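Local structure of G/U mismatch-specific DNA glycosylase (Deinococcus radiodurans, 2C2Q) at residues 43-48 and 70-75; 60-65 and 78-83; 115-120 and 178-183; 155-160 and 171-176. The protein belongs to the uracil-DNA glycosylase superfamily, as a mismatch-specific DNA glycosylase, and folds as a single compact alpha/beta chain around a mixed sheet. The protein carries 1 engineered substitution. One frame throughout, in Å; residues are numbered along the deposited sequence.

From the N terminus, the chain first passes through strand 28-32 and helix 37-42. Contact 1 (43-48 with 70-75) then closes a loop that contains helix 53-59. Contact 2 (60-65 with 78-83) opens before contact 1 has closed, so the two cross; they touch where Leu75 packs on Thr63 and Leu82, and contact 2 reaches edge strand 80-84. Contact 3 (115-120 with 178-183) follows in series and closes a long loop between strand 117-120 and helix 171-188. Contact 4 (155-160 with 171-176) lies within that loop and uses the same helix against neighbouring strand 153-156. Packing of Leu62 on Val180 joins contacts 2 and 3.

Contact 1 of 4, residues 43-48 and 70-75; sequences RAYYAN and QEYATL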
# COMPACT_ATOMS: atom_id res chain seq x y z
N ARG A 43 3.35 -10.74 12.19
CA ARG A 43 4.38 -10.54 11.17
C ARG A 43 3.70 -10.67 9.78
O ARG A 43 4.13 -11.43 8.92
CB ARG A 43 5.56 -11.55 11.31
CG ARG A 43 6.45 -11.16 12.52
CD ARG A 43 7.65 -12.08 12.63
NE ARG A 43 8.26 -12.06 13.97
CZ ARG A 43 9.20 -12.92 14.40
NH1 ARG A 43 9.66 -13.88 13.61
NH2 ARG A 43 9.68 -12.82 15.64
N ALA A 44 2.62 -9.92 9.56
CA ALA A 44 1.90 -9.97 8.27
C ALA A 44 1.33 -8.56 7.98
O ALA A 44 1.72 -7.57 8.65
CB ALA A 44 0.78 -11.07 8.34
N TYR A 45 0.42 -8.46 6.99
CA TYR A 45 -0.20 -7.17 6.65
C TYR A 45 -1.69 -7.32 6.81
O TYR A 45 -2.19 -8.40 6.48
CB TYR A 45 0.11 -6.78 5.21
CG TYR A 45 1.53 -6.22 5.00
CD1 TYR A 45 1.76 -4.83 4.85
CD2 TYR A 45 2.62 -7.10 4.97
CE1 TYR A 45 3.10 -4.34 4.64
CE2 TYR A 45 3.92 -6.62 4.78
CZ TYR A 45 4.14 -5.24 4.61
OH TYR A 45 5.43 -4.76 4.38
N TYR A 46 -2.33 -6.22 7.21
CA TYR A 46 -3.81 -6.09 7.33
C TYR A 46 -4.38 -7.36 7.95
O TYR A 46 -5.32 -8.00 7.38
CB TYR A 46 -4.40 -5.82 5.94
CG TYR A 46 -3.78 -4.61 5.29
CD1 TYR A 46 -4.14 -3.29 5.67
CD2 TYR A 46 -2.81 -4.78 4.31
CE1 TYR A 46 -3.53 -2.19 5.09
CE2 TYR A 46 -2.18 -3.69 3.70
CZ TYR A 46 -2.52 -2.38 4.09
OH TYR A 46 -1.94 -1.27 3.54
N ALA A 47 -3.79 -7.75 9.11
CA ALA A 47 -4.11 -9.00 9.76
C ALA A 47 -5.32 -8.94 10.72
O ALA A 47 -5.78 -9.99 11.19
CB ALA A 47 -2.86 -9.60 10.49
N ASN A 48 -5.78 -7.73 11.06
CA ASN A 48 -6.99 -7.57 11.89
C ASN A 48 -8.11 -8.19 11.07
O ASN A 48 -8.34 -7.84 9.91
CB ASN A 48 -7.25 -6.11 12.18
CG ASN A 48 -8.55 -5.90 12.96
OD1 ASN A 48 -9.53 -6.61 12.75
ND2 ASN A 48 -8.54 -4.93 13.85
N GLN A 70 -1.15 -14.25 6.27
CA GLN A 70 0.19 -14.87 6.25
C GLN A 70 0.71 -15.17 4.83
O GLN A 70 1.88 -15.50 4.64
CB GLN A 70 0.23 -16.11 7.16
CG GLN A 70 0.33 -15.73 8.73
CD GLN A 70 0.19 -16.95 9.68
OE1 GLN A 70 1.21 -17.57 10.08
NE2 GLN A 70 -1.07 -17.31 10.04
N GLU A 71 -0.20 -15.07 3.85
CA GLU A 71 0.15 -15.25 2.44
C GLU A 71 0.62 -13.97 1.76
O GLU A 71 0.86 -13.96 0.55
CB GLU A 71 -1.05 -15.89 1.73
CG GLU A 71 -1.17 -17.40 2.01
CD GLU A 71 -2.46 -18.02 1.47
OE1 GLU A 71 -3.42 -17.28 1.28
OE2 GLU A 71 -2.48 -19.26 1.23
N TYR A 72 0.80 -12.89 2.54
CA TYR A 72 1.04 -11.59 1.95
C TYR A 72 2.23 -11.54 0.97
O TYR A 72 2.23 -10.79 -0.04
CB TYR A 72 1.21 -10.56 3.04
CG TYR A 72 2.52 -10.70 3.78
CD1 TYR A 72 3.61 -9.90 3.41
CD2 TYR A 72 2.66 -11.63 4.85
CE1 TYR A 72 4.88 -10.01 4.05
CE2 TYR A 72 3.92 -11.76 5.53
CZ TYR A 72 5.00 -10.94 5.12
OH TYR A 72 6.24 -11.03 5.76
N ALA A 73 3.28 -12.30 1.28
CA ALA A 73 4.48 -12.29 0.46
C ALA A 73 4.35 -12.93 -0.92
O ALA A 73 5.25 -12.79 -1.75
CB ALA A 73 5.75 -12.88 1.21
N THR A 74 3.21 -13.61 -1.19
CA THR A 74 2.98 -14.22 -2.46
C THR A 74 2.44 -13.23 -3.48
O THR A 74 2.35 -13.53 -4.67
CB THR A 74 2.01 -15.42 -2.33
OG1 THR A 74 0.69 -14.93 -2.00
CG2 THR A 74 2.42 -16.40 -1.18
N LEU A 75 2.11 -12.03 -3.02
CA LEU A 75 1.49 -11.07 -3.92
C LEU A 75 2.25 -10.78 -5.22
O LEU A 75 1.61 -10.43 -6.23
CB LEU A 75 1.21 -9.74 -3.19
CG LEU A 75 -0.00 -9.72 -2.23
CD1 LEU A 75 -0.11 -8.33 -1.58
CD2 LEU A 75 -1.28 -10.05 -3.03
O HOH W 1 6.52 -12.34 7.88
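The rings of Tyr45 and Tyr72 meet obliquely, with their planes at 47° and their centroids 5.2 Å apart, a geometry that is neither a stack nor an edge-to-face pair. Their nearest atoms are Tyr45 CD2 and Tyr72 CD1, 3.4 Å apart. On one face of the Tyr72 ring, displaced toward the rim, sits CB of its own neighbour Ala73. A water lies at the ring's edge, in its plane, 2.5 Å from Tyr72 OH. The same water donates a hydrogen bond to Arg43 O at 2.8 Å, and so joins two segments that share no direct hydrogen bond. Arg43 O also approaches the ring itself, 3.4 Å from Tyr72 CE2, while Ala44 CB packs 4.0 Å from Tyr72 CD2. The first torsion of Tyr72 (chi1 72°) sets CG between the backbone N and the carbonyl carbon. Farther out on the ring, Tyr72 CE2 also lies 3.8 Å from Ala44 CA. Tyr45 has its polar end committed elsewhere, its OH being hydrogen-bonded to Pro19 O. Its backbone N is buried here and has no partner in the model. An acetate ion lies about 3 Å (nearest atoms) from the Tyr45 side chain; it probably came from the crystallisation liquor, though such ions can mark pockets. Arg43 has positive phi (53°) and closes helix 37-42 with two bonds back into its last turn. The arrangement is thus a Schellman-terminated helix whose following loop is packed, through a tyrosine pair and a bridging water, on the 3-10 segment 70-75.

Contact 2 of 4, residues 60-65 and 78-83; sequences VGLTPR and YGLGLT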
# COMPACT_ATOMS: atom_id res chain seq x y z
N VAL A 60 -12.19 -7.12 -6.09
CA VAL A 60 -11.86 -6.27 -7.23
C VAL A 60 -10.94 -6.90 -8.28
O VAL A 60 -10.53 -6.24 -9.24
CB VAL A 60 -11.38 -4.83 -6.84
CG1 VAL A 60 -12.36 -4.17 -5.86
CG2 VAL A 60 -9.94 -4.82 -6.21
N GLY A 61 -10.67 -8.18 -8.04
CA GLY A 61 -9.85 -9.07 -8.88
C GLY A 61 -8.40 -8.64 -8.96
O GLY A 61 -7.76 -8.77 -10.00
N LEU A 62 -7.86 -8.05 -7.90
CA LEU A 62 -6.38 -7.87 -7.81
C LEU A 62 -5.76 -9.21 -7.49
O LEU A 62 -4.61 -9.51 -7.93
CB LEU A 62 -6.03 -6.81 -6.75
CG LEU A 62 -6.28 -5.37 -7.16
CD1 LEU A 62 -6.24 -4.37 -6.00
CD2 LEU A 62 -5.31 -4.98 -8.30
N THR A 63 -6.49 -10.04 -6.75
CA THR A 63 -6.13 -11.44 -6.53
C THR A 63 -7.31 -12.36 -6.89
O THR A 63 -8.48 -11.96 -6.77
CB THR A 63 -5.65 -11.69 -5.06
OG1 THR A 63 -6.74 -11.61 -4.10
CG2 THR A 63 -4.59 -10.65 -4.64
N PRO A 64 -7.02 -13.58 -7.37
CA PRO A 64 -8.06 -14.56 -7.74
C PRO A 64 -8.71 -15.34 -6.60
O PRO A 64 -9.69 -16.06 -6.84
CB PRO A 64 -7.30 -15.55 -8.63
CG PRO A 64 -5.88 -15.54 -8.09
CD PRO A 64 -5.65 -14.08 -7.68
N ARG A 65 -8.14 -15.26 -5.39
CA ARG A 65 -8.68 -15.91 -4.19
C ARG A 65 -8.48 -14.89 -3.09
O ARG A 65 -7.72 -13.96 -3.29
CB ARG A 65 -7.86 -17.16 -3.85
CG ARG A 65 -8.44 -18.51 -4.36
CD ARG A 65 -7.44 -19.71 -4.23
NE ARG A 65 -6.17 -19.27 -3.63
CZ ARG A 65 -5.89 -19.28 -2.32
NH1 ARG A 65 -6.78 -19.75 -1.45
NH2 ARG A 65 -4.71 -18.83 -1.88
N TYR A 78 1.15 -11.95 -8.61
CA TYR A 78 0.03 -11.20 -9.21
C TYR A 78 0.46 -9.80 -9.59
O TYR A 78 -0.37 -8.97 -9.96
CB TYR A 78 -1.17 -11.20 -8.21
CG TYR A 78 -1.60 -12.59 -7.80
CD1 TYR A 78 -1.87 -13.54 -8.76
CD2 TYR A 78 -1.76 -12.94 -6.45
CE1 TYR A 78 -2.27 -14.83 -8.41
CE2 TYR A 78 -2.15 -14.20 -6.10
CZ TYR A 78 -2.40 -15.15 -7.08
OH TYR A 78 -2.82 -16.41 -6.73
N GLY A 79 1.76 -9.54 -9.50
CA GLY A 79 2.34 -8.24 -9.77
C GLY A 79 2.14 -7.16 -8.70
O GLY A 79 2.34 -5.97 -8.95
N LEU A 80 1.83 -7.60 -7.48
CA LEU A 80 1.58 -6.68 -6.37
C LEU A 80 2.70 -6.80 -5.31
O LEU A 80 3.21 -7.91 -5.08
CB LEU A 80 0.26 -7.00 -5.68
CG LEU A 80 -0.97 -6.20 -6.21
CD1 LEU A 80 -1.10 -6.41 -7.77
CD2 LEU A 80 -2.20 -6.61 -5.46
N GLY A 81 3.02 -5.67 -4.71
CA GLY A 81 3.93 -5.60 -3.54
C GLY A 81 3.34 -4.78 -2.41
O GLY A 81 2.21 -4.23 -2.51
N LEU A 82 4.12 -4.62 -1.34
CA LEU A 82 3.62 -4.05 -0.11
C LEU A 82 4.74 -3.34 0.62
O LEU A 82 5.91 -3.84 0.67
CB LEU A 82 3.09 -5.12 0.87
CG LEU A 82 1.84 -5.90 0.43
CD1 LEU A 82 1.65 -7.04 1.37
CD2 LEU A 82 0.64 -4.85 0.49
N THR A 83 4.39 -2.21 1.19
CA THR A 83 5.22 -1.57 2.25
C THR A 83 4.32 -0.61 3.07
O THR A 83 3.13 -0.56 2.84
CB THR A 83 6.46 -0.86 1.64
OG1 THR A 83 7.29 -0.32 2.70
CG2 THR A 83 6.06 0.35 0.74
O HOH W 2 -3.10 -8.83 -10.06
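Pro64 and Tyr78 reach toward each other tip to tip, joining the loop that follows helix 53-59 to the turn leading into edge strand 80-84 of the mixed sheet. The helix ends in a Schellman motif at Gly61, whose phi is positive, and the chain then runs past Tyr78. Pro64 CD lies over one face of the Tyr78 ring, 3.7 Å from its centroid and 20° off the normal, which is the geometry of a CH-pi contact. The pyrrolidine continues toward the phenol end, where Pro64 CG is 3.5 Å from Tyr78 OH. Thr63 crosses Tyr78 at about a right angle and brings CG2 to 4.1 Å from Tyr78 CD2. Deeper in, Leu62 CB packs 4.0 Å from Leu80 CD2, which ties the loop to the first residue of the strand; Leu28 of the adjacent strand touches both leucines. No direct hydrogen bond spans the segments. One water instead donates to both Leu62 O and Tyr78 O. The loop is braced internally by Thr63, whose chi1 of 71° puts OG1 in the crowded position between the backbone N and the carbonyl carbon, where it donates to Arg65 O at 2.7 Å, nearly along the C=O axis.

Contact 3 of 4, residues 115-120 and 178-183; sequences PRIVAF and DRVREL
Arg179, whose CG rests 4.0 Å from Ile117 CD1, turns its charged end to Glu182 one helical turn later: NH1 donates to Glu182 OE2 at 2.7 Å with an N-H...O angle of 149°. The bond is not flat. It meets OE2 from 58° out of the carboxylate plane, and the acceptor is tilted from the guanidinium plane as well. Arg179 NE forms a second salt bridge, to Glu153 OE1 on strand 153-156, so the guanidinium links helix and sheet. Leu183 CG lies over the centre of one guanidinium face of Arg179, which packs the charged group against its own helix. On the strand side, Ile117 carries the apolar part of the contact: its CD1 reaches Leu183 CD1 at 3.7 Å and Val180 CG2 at 3.9 Å, crossing both side chains obliquely. Leu183 CD1 meets Ile117 and also the CB of Arg116, while its CD2 lies 3.6 Å from Arg116 NH1. Arg116 folds over at chi2 and chi3, and its NE bonds to Glu151 O. Arg116 NH2 and Arg179 NH2 come within 5.0 Å; these like charges probably repel one another, a cost that Glu153 and Glu182 may offset. The axes of the short segments 117-120 (strand) and 178-183 (helix) are 11.4 Å apart and nearly antiparallel, at 169°. A helix running back against a strand in this way, on one face of a largely parallel sheet, is characteristic of the three-layer alpha/beta/alpha fold of the uracil-DNA glycosylase superfamily.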
# COMPACT_ATOMS: atom_id res chain seq x y z
N PRO A 115 7.76 0.51 -9.41
CA PRO A 115 6.47 -0.16 -9.67
C PRO A 115 5.60 0.71 -10.61
O PRO A 115 5.80 1.94 -10.64
CB PRO A 115 5.83 -0.24 -8.28
CG PRO A 115 6.42 0.95 -7.55
CD PRO A 115 7.88 1.01 -8.03
N ARG A 116 4.65 0.11 -11.34
CA ARG A 116 3.81 0.91 -12.27
C ARG A 116 2.86 1.84 -11.49
O ARG A 116 2.55 2.95 -11.96
CB ARG A 116 3.03 0.02 -13.24
CG ARG A 116 3.93 -0.77 -14.29
CD ARG A 116 4.98 0.09 -15.03
NE ARG A 116 4.44 1.34 -15.52
CZ ARG A 116 3.71 1.46 -16.64
NH1 ARG A 116 3.47 0.38 -17.41
NH2 ARG A 116 3.22 2.66 -16.96
N ILE A 117 2.42 1.37 -10.31
CA ILE A 117 1.47 2.14 -9.49
C ILE A 117 1.92 2.06 -8.05
O ILE A 117 2.38 0.99 -7.61
CB ILE A 117 0.04 1.60 -9.60
CG1 ILE A 117 -0.45 1.59 -11.08
CG2 ILE A 117 -0.86 2.47 -8.70
CD1 ILE A 117 -1.60 0.65 -11.27
N VAL A 118 1.88 3.21 -7.36
CA VAL A 118 1.93 3.20 -5.87
C VAL A 118 0.55 3.65 -5.39
O VAL A 118 0.12 4.74 -5.75
CB VAL A 118 3.05 4.14 -5.34
CG1 VAL A 118 2.97 4.28 -3.75
CG2 VAL A 118 4.38 3.54 -5.73
N ALA A 119 -0.15 2.81 -4.62
CA ALA A 119 -1.51 3.17 -4.17
C ALA A 119 -1.48 3.20 -2.64
O ALA A 119 -1.17 2.19 -2.01
CB ALA A 119 -2.57 2.21 -4.68
N PHE A 120 -1.66 4.39 -2.06
CA PHE A 120 -1.80 4.52 -0.60
C PHE A 120 -3.14 3.95 -0.18
O PHE A 120 -4.18 4.24 -0.80
CB PHE A 120 -1.67 5.98 -0.15
CG PHE A 120 -0.29 6.52 -0.40
CD1 PHE A 120 0.71 6.32 0.55
CD2 PHE A 120 0.04 7.08 -1.64
CE1 PHE A 120 2.02 6.75 0.35
CE2 PHE A 120 1.37 7.52 -1.84
CZ PHE A 120 2.33 7.35 -0.85
N ASP A 178 -9.12 -2.52 -12.12
CA ASP A 178 -9.33 -2.45 -13.57
C ASP A 178 -8.08 -1.96 -14.24
O ASP A 178 -7.69 -2.48 -15.31
CB ASP A 178 -10.40 -1.40 -13.82
CG ASP A 178 -11.78 -1.90 -13.50
OD1 ASP A 178 -11.99 -3.14 -13.23
OD2 ASP A 178 -12.72 -1.10 -13.52
N ARG A 179 -7.49 -0.93 -13.64
CA ARG A 179 -6.21 -0.33 -14.10
C ARG A 179 -5.04 -1.32 -14.09
O ARG A 179 -4.22 -1.33 -15.04
CB ARG A 179 -5.84 0.89 -13.28
CG ARG A 179 -4.54 1.56 -13.76
CD ARG A 179 -4.63 2.09 -15.21
NE ARG A 179 -3.41 2.74 -15.61
CZ ARG A 179 -2.88 2.64 -16.84
NH1 ARG A 179 -3.51 1.94 -17.79
NH2 ARG A 179 -1.74 3.25 -17.11
N VAL A 180 -4.96 -2.16 -13.06
CA VAL A 180 -3.96 -3.22 -12.99
C VAL A 180 -4.21 -4.27 -14.09
O VAL A 180 -3.27 -4.68 -14.80
CB VAL A 180 -3.89 -3.85 -11.56
CG1 VAL A 180 -3.12 -5.18 -11.56
CG2 VAL A 180 -3.29 -2.85 -10.61
N ARG A 181 -5.47 -4.70 -14.22
CA ARG A 181 -5.88 -5.59 -15.32
C ARG A 181 -5.48 -5.02 -16.69
O ARG A 181 -4.94 -5.72 -17.54
CB ARG A 181 -7.40 -5.71 -15.24
CG ARG A 181 -8.07 -6.84 -16.00
CD ARG A 181 -9.47 -7.17 -15.36
NE ARG A 181 -9.31 -7.49 -13.93
CZ ARG A 181 -9.79 -6.78 -12.88
NH1 ARG A 181 -10.53 -5.67 -13.02
NH2 ARG A 181 -9.52 -7.20 -11.64
N GLU A 182 -5.74 -3.74 -16.88
CA GLU A 182 -5.44 -3.02 -18.12
C GLU A 182 -3.93 -2.96 -18.40
O GLU A 182 -3.48 -3.08 -19.55
CB GLU A 182 -5.97 -1.61 -17.95
CG GLU A 182 -5.68 -0.63 -19.06
CD GLU A 182 -6.39 0.71 -18.84
OE1 GLU A 182 -7.17 1.13 -19.74
OE2 GLU A 182 -6.18 1.37 -17.80
N LEU A 183 -3.14 -2.74 -17.36
CA LEU A 183 -1.69 -2.70 -17.53
C LEU A 183 -1.15 -4.09 -17.85
O LEU A 183 -0.35 -4.24 -18.78
CB LEU A 183 -1.01 -2.14 -16.28
CG LEU A 183 -1.01 -0.63 -16.18
CD1 LEU A 183 -0.66 -0.21 -14.74
CD2 LEU A 183 -0.06 0.04 -17.22

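Contact 4 of 4, residues 155-160 and 171-176; sequences WVLPST and EPWQAL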
# COMPACT_ATOMS: atom_id res chain seq x y z
N TRP A 155 -1.94 6.69 -6.32
CA TRP A 155 -3.37 6.52 -6.10
C TRP A 155 -3.58 6.64 -4.61
O TRP A 155 -2.66 6.36 -3.81
CB TRP A 155 -3.84 5.11 -6.54
CG TRP A 155 -4.09 4.96 -8.06
CD1 TRP A 155 -3.20 5.15 -9.08
CD2 TRP A 155 -5.32 4.56 -8.69
NE1 TRP A 155 -3.78 4.87 -10.30
CE2 TRP A 155 -5.09 4.53 -10.10
CE3 TRP A 155 -6.60 4.24 -8.21
CZ2 TRP A 155 -6.10 4.19 -11.03
CZ3 TRP A 155 -7.61 3.88 -9.14
CH2 TRP A 155 -7.34 3.90 -10.54
N VAL A 156 -4.80 7.05 -4.25
CA VAL A 156 -5.16 7.17 -2.82
C VAL A 156 -6.46 6.42 -2.65
O VAL A 156 -7.38 6.56 -3.48
CB VAL A 156 -5.26 8.64 -2.37
CG1 VAL A 156 -5.79 8.75 -0.92
CG2 VAL A 156 -3.88 9.36 -2.44
N LEU A 157 -6.52 5.54 -1.64
CA LEU A 157 -7.65 4.65 -1.54
C LEU A 157 -8.34 4.81 -0.20
O LEU A 157 -7.69 5.19 0.74
CB LEU A 157 -7.26 3.17 -1.71
CG LEU A 157 -6.48 2.86 -3.01
CD1 LEU A 157 -5.85 1.41 -2.88
CD2 LEU A 157 -7.35 2.92 -4.20
N PRO A 158 -9.66 4.55 -0.14
CA PRO A 158 -10.39 4.59 1.15
C PRO A 158 -9.86 3.52 2.06
O PRO A 158 -9.72 2.37 1.64
CB PRO A 158 -11.86 4.30 0.74
CG PRO A 158 -11.95 4.73 -0.73
CD PRO A 158 -10.57 4.22 -1.27
N SER A 159 -9.55 3.90 3.30
CA SER A 159 -9.07 2.90 4.31
C SER A 159 -10.01 1.68 4.46
O SER A 159 -11.25 1.82 4.51
CB SER A 159 -8.78 3.59 5.64
OG SER A 159 -8.52 2.64 6.62
N THR A 160 -9.42 0.48 4.52
CA THR A 160 -10.14 -0.75 4.78
C THR A 160 -10.20 -1.05 6.28
O THR A 160 -10.65 -2.11 6.67
CB THR A 160 -9.51 -1.92 4.02
OG1 THR A 160 -8.11 -1.98 4.37
CG2 THR A 160 -9.56 -1.68 2.48
N GLU A 171 -15.49 2.01 -5.12
CA GLU A 171 -15.17 2.54 -6.45
C GLU A 171 -13.66 2.70 -6.69
O GLU A 171 -13.19 2.24 -7.74
CB GLU A 171 -15.87 3.88 -6.74
CG GLU A 171 -15.80 4.25 -8.22
CD GLU A 171 -16.61 5.51 -8.53
OE1 GLU A 171 -16.93 6.27 -7.57
OE2 GLU A 171 -16.89 5.74 -9.73
N PRO A 172 -12.92 3.39 -5.79
CA PRO A 172 -11.48 3.62 -6.05
C PRO A 172 -10.65 2.33 -6.16
O PRO A 172 -9.75 2.25 -7.04
CB PRO A 172 -11.05 4.50 -4.85
CG PRO A 172 -12.38 5.16 -4.41
CD PRO A 172 -13.34 4.06 -4.53
N TRP A 173 -11.00 1.33 -5.34
CA TRP A 173 -10.37 0.01 -5.32
C TRP A 173 -10.72 -0.80 -6.61
O TRP A 173 -9.92 -1.54 -7.16
CB TRP A 173 -10.82 -0.81 -4.08
CG TRP A 173 -10.28 -0.30 -2.81
CD1 TRP A 173 -10.80 0.68 -1.99
CD2 TRP A 173 -9.06 -0.74 -2.18
NE1 TRP A 173 -9.98 0.89 -0.89
CE2 TRP A 173 -8.92 0.01 -0.96
CE3 TRP A 173 -8.09 -1.73 -2.50
CZ2 TRP A 173 -7.81 -0.14 -0.09
CZ3 TRP A 173 -6.97 -1.89 -1.60
CH2 TRP A 173 -6.87 -1.11 -0.42
N GLN A 174 -11.98 -0.72 -7.06
CA GLN A 174 -12.32 -1.42 -8.26
C GLN A 174 -11.66 -0.77 -9.48
O GLN A 174 -11.22 -1.48 -10.41
CB GLN A 174 -13.84 -1.40 -8.47
CG GLN A 174 -14.24 -2.19 -9.68
CD GLN A 174 -14.03 -3.66 -9.55
OE1 GLN A 174 -14.52 -4.31 -8.62
NE2 GLN A 174 -13.30 -4.22 -10.51
N ALA A 175 -11.58 0.56 -9.49
CA ALA A 175 -10.93 1.30 -10.60
C ALA A 175 -9.43 0.92 -10.66
O ALA A 175 -8.80 0.87 -11.74
CB ALA A 175 -11.07 2.79 -10.40
N LEU A 176 -8.87 0.72 -9.48
CA LEU A 176 -7.48 0.32 -9.39
C LEU A 176 -7.33 -1.06 -9.95
O LEU A 176 -6.40 -1.30 -10.77
CB LEU A 176 -6.99 0.40 -7.91
CG LEU A 176 -5.54 0.00 -7.75
CD1 LEU A 176 -4.59 0.84 -8.58
CD2 LEU A 176 -5.18 0.06 -6.25
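Pro172, in the first turn of helix 171-188, packs its CB 3.6 Å from Pro158 CD, the two pyrrolidines crossing obliquely, while its carbonyl O meets the edge of the Trp155 ring at CZ3. Next, Trp173 crosses Leu157 at about a right angle. Leu157 CD1 stands over the Trp173 six-membered ring, 3.5 Å from the centroid and just 6° off the normal, a close CH-pi contact. Thr160 CG2 approaches the same indole obliquely, 3.5 Å from Trp173 CZ2. In the ring plane, Trp173 NE1 donates to a lone pair of Pro158 O at 2.9 Å, with an N-H...O angle of 152°. Ala175 then sets its CB at the edge of the Trp155 ring, 3.8 Å from CZ3. Leu176 comes last, its CG anti to the backbone N (chi1 -180°). It slides past Trp155, with CD1 over the six-membered ring, 4.0 Å from its centroid, while CD2 meets Leu157 CD1 at 3.7 Å. The interface of strand end and helix start is largely apolar and mostly buried; its single direct hydrogen bond satisfies the buried indole N-H of Trp173 and, together with Leu157 over the face, probably holds the ring's rotation.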